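Aminopeptidase (PDB 5IB9) probably removes amino-terminal residues from peptides as a zinc-dependent aminopeptidase of the M28 family, and carries a protease-associated domain beside its catalytic domain. Local coordinates at residues 131-145 / 160-174. Residues are numbered along the deposited sequence; the frame is centred on the assembly and turned at random.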
loop_
_atom_site.group_PDB
_atom_site.type_symbol
_atom_site.label_atom_id
_atom_site.label_comp_id
_atom_site.label_asym_id
_atom_site.label_seq_id
_atom_site.Cartn_x
_atom_site.Cartn_y
_atom_site.Cartn_z
ATOM N N VAL A 131 -4.211 12.955 -19.120
ATOM C CA VAL A 131 -4.437 14.137 -18.274
ATOM C C VAL A 131 -3.110 14.694 -17.706
ATOM O O VAL A 131 -2.854 15.928 -17.689
ATOM C CB VAL A 131 -5.498 13.852 -17.180
ATOM C CG1 VAL A 131 -5.646 15.037 -16.248
ATOM C CG2 VAL A 131 -6.828 13.527 -17.833
ATOM N N ARG A 132 -2.268 13.816 -17.150
ATOM C CA ARG A 132 -1.010 14.312 -16.582
ATOM C C ARG A 132 -0.069 14.920 -17.649
ATOM O O ARG A 132 0.538 15.971 -17.426
ATOM C CB ARG A 132 -0.285 13.180 -15.823
ATOM C CG ARG A 132 -0.771 12.938 -14.393
ATOM C CD ARG A 132 0.133 11.885 -13.722
ATOM N NE ARG A 132 -0.095 10.595 -14.351
ATOM C CZ ARG A 132 -0.787 9.597 -13.795
ATOM N NH1 ARG A 132 -1.298 9.710 -12.551
ATOM N NH2 ARG A 132 -0.963 8.464 -14.486
ATOM N N ASN A 133 0.018 14.283 -18.809
ATOM C CA ASN A 133 0.869 14.818 -19.902
ATOM C C ASN A 133 0.462 16.250 -20.300
ATOM O O ASN A 133 1.322 17.131 -20.440
ATOM C CB ASN A 133 0.865 13.896 -21.122
ATOM C CG ASN A 133 1.486 12.511 -20.839
ATOM O OD1 ASN A 133 1.142 11.528 -21.516
ATOM N ND2 ASN A 133 2.326 12.421 -19.800
ATOM N N ALA A 134 -0.850 16.481 -20.422
ATOM C CA ALA A 134 -1.406 17.828 -20.743
ATOM C C ALA A 134 -1.224 18.831 -19.611
ATOM O O ALA A 134 -0.843 20.003 -19.845
ATOM C CB ALA A 134 -2.903 17.696 -21.156
ATOM N N ALA A 135 -1.497 18.377 -18.374
ATOM C CA ALA A 135 -1.346 19.219 -17.201
ATOM C C ALA A 135 0.132 19.630 -16.972
ATOM O O ALA A 135 0.402 20.717 -16.508
ATOM C CB ALA A 135 -1.910 18.539 -15.956
ATOM N N LYS A 136 1.065 18.764 -17.339
ATOM C CA LYS A 136 2.511 19.055 -17.170
ATOM C C LYS A 136 2.883 20.222 -18.095
ATOM O O LYS A 136 3.841 20.957 -17.817
ATOM C CB LYS A 136 3.355 17.785 -17.485
ATOM C CG LYS A 136 4.867 17.857 -17.132
ATOM C CD LYS A 136 5.157 17.339 -15.714
ATOM C CE LYS A 136 6.529 17.795 -15.178
ATOM N NZ LYS A 136 6.466 18.013 -13.677
ATOM N N GLN A 137 2.102 20.397 -19.181
ATOM C CA GLN A 137 2.308 21.482 -20.147
ATOM C C GLN A 137 1.461 22.717 -19.849
ATOM O O GLN A 137 1.544 23.704 -20.559
ATOM C CB GLN A 137 2.097 20.990 -21.576
ATOM C CG GLN A 137 3.018 19.842 -21.944
ATOM C CD GLN A 137 4.484 20.255 -21.821
ATOM O OE1 GLN A 137 5.004 20.983 -22.680
ATOM N NE2 GLN A 137 5.148 19.829 -20.740
ATOM N N GLY A 138 0.681 22.679 -18.777
ATOM C CA GLY A 138 -0.050 23.860 -18.340
ATOM C C GLY A 138 -1.526 23.882 -18.705
ATOM O O GLY A 138 -2.232 24.806 -18.379
ATOM N N ALA A 139 -1.994 22.821 -19.343
ATOM C CA ALA A 139 -3.435 22.684 -19.597
ATOM C C ALA A 139 -4.209 22.896 -18.310
ATOM O O ALA A 139 -3.827 22.388 -17.267
ATOM C CB ALA A 139 -3.765 21.343 -20.213
ATOM N N LYS A 140 -5.292 23.638 -18.369
ATOM C CA LYS A 140 -6.161 23.861 -17.186
ATOM C C LYS A 140 -7.356 22.900 -17.118
ATOM O O LYS A 140 -8.026 22.756 -16.060
ATOM C CB LYS A 140 -6.676 25.298 -17.127
ATOM C CG LYS A 140 -5.619 26.406 -16.912
ATOM C CD LYS A 140 -4.418 25.954 -16.103
ATOM C CE LYS A 140 -3.330 27.068 -15.976
ATOM N NZ LYS A 140 -1.920 26.557 -15.665
ATOM N N ALA A 141 -7.617 22.230 -18.235
ATOM C CA ALA A 141 -8.601 21.168 -18.281
ATOM C C ALA A 141 -8.353 20.326 -19.515
ATOM O O ALA A 141 -7.631 20.727 -20.428
ATOM C CB ALA A 141 -10.030 21.744 -18.278
ATOM N N VAL A 142 -8.958 19.156 -19.549
ATOM C CA VAL A 142 -8.756 18.172 -20.625
ATOM C C VAL A 142 -10.117 17.656 -21.038
ATOM O O VAL A 142 -10.992 17.392 -20.215
ATOM C CB VAL A 142 -7.861 16.994 -20.182
ATOM C CG1 VAL A 142 -7.918 15.966 -21.140
ATOM C CG2 VAL A 142 -6.425 17.500 -19.941
ATOM N N ILE A 143 -10.353 17.640 -22.356
ATOM C CA ILE A 143 -11.536 16.984 -22.911
ATOM C C ILE A 143 -11.067 15.778 -23.703
ATOM O O ILE A 143 -10.233 15.859 -24.631
ATOM C CB ILE A 143 -12.349 17.912 -23.823
ATOM C CG1 ILE A 143 -12.931 19.077 -23.047
ATOM C CG2 ILE A 143 -13.446 17.116 -24.594
ATOM C CD1 ILE A 143 -13.312 20.280 -23.979
ATOM N N ILE A 144 -11.518 14.577 -23.284
ATOM C CA ILE A 144 -11.114 13.386 -23.954
ATOM C C ILE A 144 -12.310 12.900 -24.791
ATOM O O ILE A 144 -13.475 12.930 -24.334
ATOM C CB ILE A 144 -10.624 12.277 -22.946
ATOM C CG1 ILE A 144 -9.436 12.787 -22.130
ATOM C CG2 ILE A 144 -10.210 11.081 -23.769
ATOM C CD1 ILE A 144 -9.008 11.871 -21.049
ATOM N N TYR A 145 -12.058 12.550 -26.044
ATOM C CA TYR A 145 -13.166 12.092 -26.875
ATOM C C TYR A 145 -13.052 10.615 -27.275
ATOM O O TYR A 145 -11.934 10.047 -27.463
ATOM C CB TYR A 145 -13.401 12.987 -28.101
ATOM C CG TYR A 145 -12.304 13.049 -29.134
ATOM C CD1 TYR A 145 -12.394 12.313 -30.310
ATOM C CD2 TYR A 145 -11.225 13.957 -29.008
ATOM C CE1 TYR A 145 -11.417 12.412 -31.311
ATOM C CE2 TYR A 145 -10.216 14.064 -30.001
ATOM C CZ TYR A 145 -10.344 13.306 -31.173
ATOM O OH TYR A 145 -9.382 13.354 -32.178
ATOM N N ASP A 160 -5.280 12.054 -7.508
ATOM C CA ASP A 160 -3.977 12.551 -7.953
ATOM C C ASP A 160 -3.989 14.040 -8.262
ATOM O O ASP A 160 -4.716 14.494 -9.155
ATOM C CB ASP A 160 -3.429 11.756 -9.156
ATOM C CG ASP A 160 -1.991 12.151 -9.518
ATOM O OD1 ASP A 160 -1.504 13.163 -8.964
ATOM O OD2 ASP A 160 -1.339 11.452 -10.344
ATOM N N ALA A 161 -3.159 14.799 -7.544
ATOM C CA ALA A 161 -3.194 16.258 -7.633
ATOM C C ALA A 161 -2.358 16.782 -8.800
ATOM O O ALA A 161 -2.276 17.995 -9.048
ATOM C CB ALA A 161 -2.779 16.908 -6.297
ATOM N N SER A 162 -1.763 15.857 -9.542
ATOM C CA SER A 162 -1.158 16.225 -10.815
ATOM C C SER A 162 -2.239 16.476 -11.857
ATOM O O SER A 162 -2.001 17.201 -12.835
ATOM C CB SER A 162 -0.252 15.140 -11.316
ATOM O OG SER A 162 0.409 14.639 -10.185
ATOM N N PHE A 163 -3.402 15.876 -11.647
ATOM C CA PHE A 163 -4.515 16.046 -12.612
ATOM C C PHE A 163 -5.090 17.471 -12.730
ATOM O O PHE A 163 -4.906 18.367 -11.878
ATOM C CB PHE A 163 -5.661 15.103 -12.295
ATOM C CG PHE A 163 -5.332 13.620 -12.329
ATOM C CD1 PHE A 163 -4.406 13.067 -13.220
ATOM C CD2 PHE A 163 -6.053 12.768 -11.492
ATOM C CE1 PHE A 163 -4.198 11.677 -13.245
ATOM C CE2 PHE A 163 -5.848 11.389 -11.520
ATOM C CZ PHE A 163 -4.905 10.860 -12.395
ATOM N N VAL A 164 -5.808 17.685 -13.834
ATOM C CA VAL A 164 -6.681 18.874 -13.911
ATOM C C VAL A 164 -7.969 18.298 -14.355
ATOM O O VAL A 164 -8.013 17.138 -14.720
ATOM C CB VAL A 164 -6.206 19.970 -14.917
ATOM C CG1 VAL A 164 -4.905 20.582 -14.445
ATOM C CG2 VAL A 164 -6.098 19.398 -16.337
ATOM N N ALA A 165 -9.050 19.095 -14.344
ATOM C CA ALA A 165 -10.354 18.548 -14.661
ATOM C C ALA A 165 -10.339 17.819 -16.007
ATOM O O ALA A 165 -9.691 18.279 -16.963
ATOM C CB ALA A 165 -11.431 19.682 -14.630
ATOM N N ALA A 166 -11.049 16.698 -16.094
ATOM C CA ALA A 166 -11.042 15.865 -17.262
ATOM C C ALA A 166 -12.464 15.419 -17.506
ATOM O O ALA A 166 -13.118 14.914 -16.575
ATOM C CB ALA A 166 -10.133 14.655 -17.033
ATOM N N VAL A 167 -12.963 15.627 -18.734
ATOM C CA VAL A 167 -14.336 15.243 -19.089
ATOM C C VAL A 167 -14.302 14.510 -20.395
ATOM O O VAL A 167 -13.487 14.797 -21.277
ATOM C CB VAL A 167 -15.283 16.446 -19.183
ATOM C CG1 VAL A 167 -15.260 17.243 -17.924
ATOM C CG2 VAL A 167 -14.870 17.372 -20.357
ATOM N N GLY A 168 -15.184 13.519 -20.524
ATOM C CA GLY A 168 -15.192 12.640 -21.692
ATOM C C GLY A 168 -16.396 13.015 -22.537
ATOM O O GLY A 168 -17.419 13.478 -22.002
ATOM N N ILE A 169 -16.238 12.889 -23.859
ATOM C CA ILE A 169 -17.286 13.253 -24.827
ATOM C C ILE A 169 -17.290 12.227 -25.963
ATOM O O ILE A 169 -16.309 11.462 -26.155
ATOM C CB ILE A 169 -17.119 14.705 -25.390
ATOM C CG1 ILE A 169 -15.880 14.817 -26.287
ATOM C CG2 ILE A 169 -17.078 15.721 -24.262
ATOM C CD1 ILE A 169 -15.796 16.237 -26.990
ATOM N N THR A 170 -18.399 12.232 -26.727
ATOM C CA THR A 170 -18.654 11.236 -27.791
ATOM C C THR A 170 -17.622 11.284 -28.931
ATOM O O THR A 170 -17.086 12.367 -29.250
ATOM C CB THR A 170 -20.129 11.377 -28.346
ATOM O OG1 THR A 170 -20.344 12.686 -28.877
ATOM C CG2 THR A 170 -21.143 11.179 -27.238
ATOM N N LYS A 171 -17.295 10.128 -29.510
ATOM C CA LYS A 171 -16.429 10.084 -30.688
ATOM C C LYS A 171 -16.979 11.002 -31.791
ATOM O O LYS A 171 -16.211 11.670 -32.516
ATOM C CB LYS A 171 -16.270 8.644 -31.193
ATOM C CG LYS A 171 -15.961 8.524 -32.674
ATOM C CD LYS A 171 -15.002 7.397 -32.946
ATOM C CE LYS A 171 -14.938 7.059 -34.420
ATOM N NZ LYS A 171 -13.559 6.560 -34.744
ATOM N N GLN A 172 -18.303 11.053 -31.919
ATOM C CA GLN A 172 -18.888 11.904 -32.953
ATOM C C GLN A 172 -18.569 13.389 -32.706
ATOM O O GLN A 172 -18.180 14.111 -33.632
ATOM C CB GLN A 172 -20.403 11.681 -33.132
ATOM C CG GLN A 172 -21.285 12.659 -32.344
ATOM C CD GLN A 172 -22.320 13.377 -33.219
ATOM O OE1 GLN A 172 -22.790 12.837 -34.232
ATOM N NE2 GLN A 172 -22.674 14.610 -32.829
ATOM N N GLU A 173 -18.746 13.830 -31.465
ATOM C CA GLU A 173 -18.611 15.247 -31.113
ATOM C C GLU A 173 -17.141 15.696 -31.130
ATOM O O GLU A 173 -16.827 16.838 -31.520
ATOM C CB GLU A 173 -19.217 15.484 -29.745
ATOM C CG GLU A 173 -19.424 16.945 -29.408
ATOM C CD GLU A 173 -20.539 17.580 -30.215
ATOM O OE1 GLU A 173 -20.390 18.781 -30.555
ATOM O OE2 GLU A 173 -21.551 16.881 -30.494
ATOM N N GLY A 174 -16.259 14.766 -30.760
ATOM C CA GLY A 174 -14.811 14.976 -30.712
ATOM C C GLY A 174 -14.121 14.931 -32.054
ATOM O O GLY A 174 -13.224 15.750 -32.332
#
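V142 N donates to A165 O and V142 O receives V167 N, and the same exchange recurs two residues on, where I144 N gives to V167 O (2.8 Å) and I144 O receives I169 N: two neighbouring parallel strands are laced through alternate residues of one of them. The short strand axes run 25° apart. Apolar side chains divide between the two faces. On one, I143 CG1 lies alongside V167 CG2, and I143 CG2 presses unusually tightly on I169 CD1 (3.5 Å); V191 of strand 187-210 also covers this face. On the other, V131 comes down from helix 127-136: its CG2 rests on A166 CB at 3.6 Å, whereas CG1, anti to the backbone N (chi1 176°), reaches F163 and V164 O.

The pairing belongs to the PA domain, where strand 141-145 lies between strands 117-121 and 165-169, away from the zinc and inhibitor sites. Beyond the strands, one face of the Y145 ring is covered by the backbone of G174, in the first turn of helix 171-182; G174, having no side chain, lets its CA come within 3.5 Å of Y145 CG.

The charged pair sits at the other end. R132 NH1 gives D160 OD2 a salt bridge of 2.8 Å, in the guanidinium plane and on the anti lone pair of the oxygen, while NH2 pairs with D129. F163 CE1 lies over a guanidinium face, the two planes 33° apart. An alanine in place of R132 would probably leave D160 OD2 without its cationic mate and remove the contact of the guanidinium with F163 CE1. D160 OD1, meanwhile, accepts S162 N in an Asx turn, next to the dimer interface, where S162 OG hydrogen-bonds S162 OG of the second subunit.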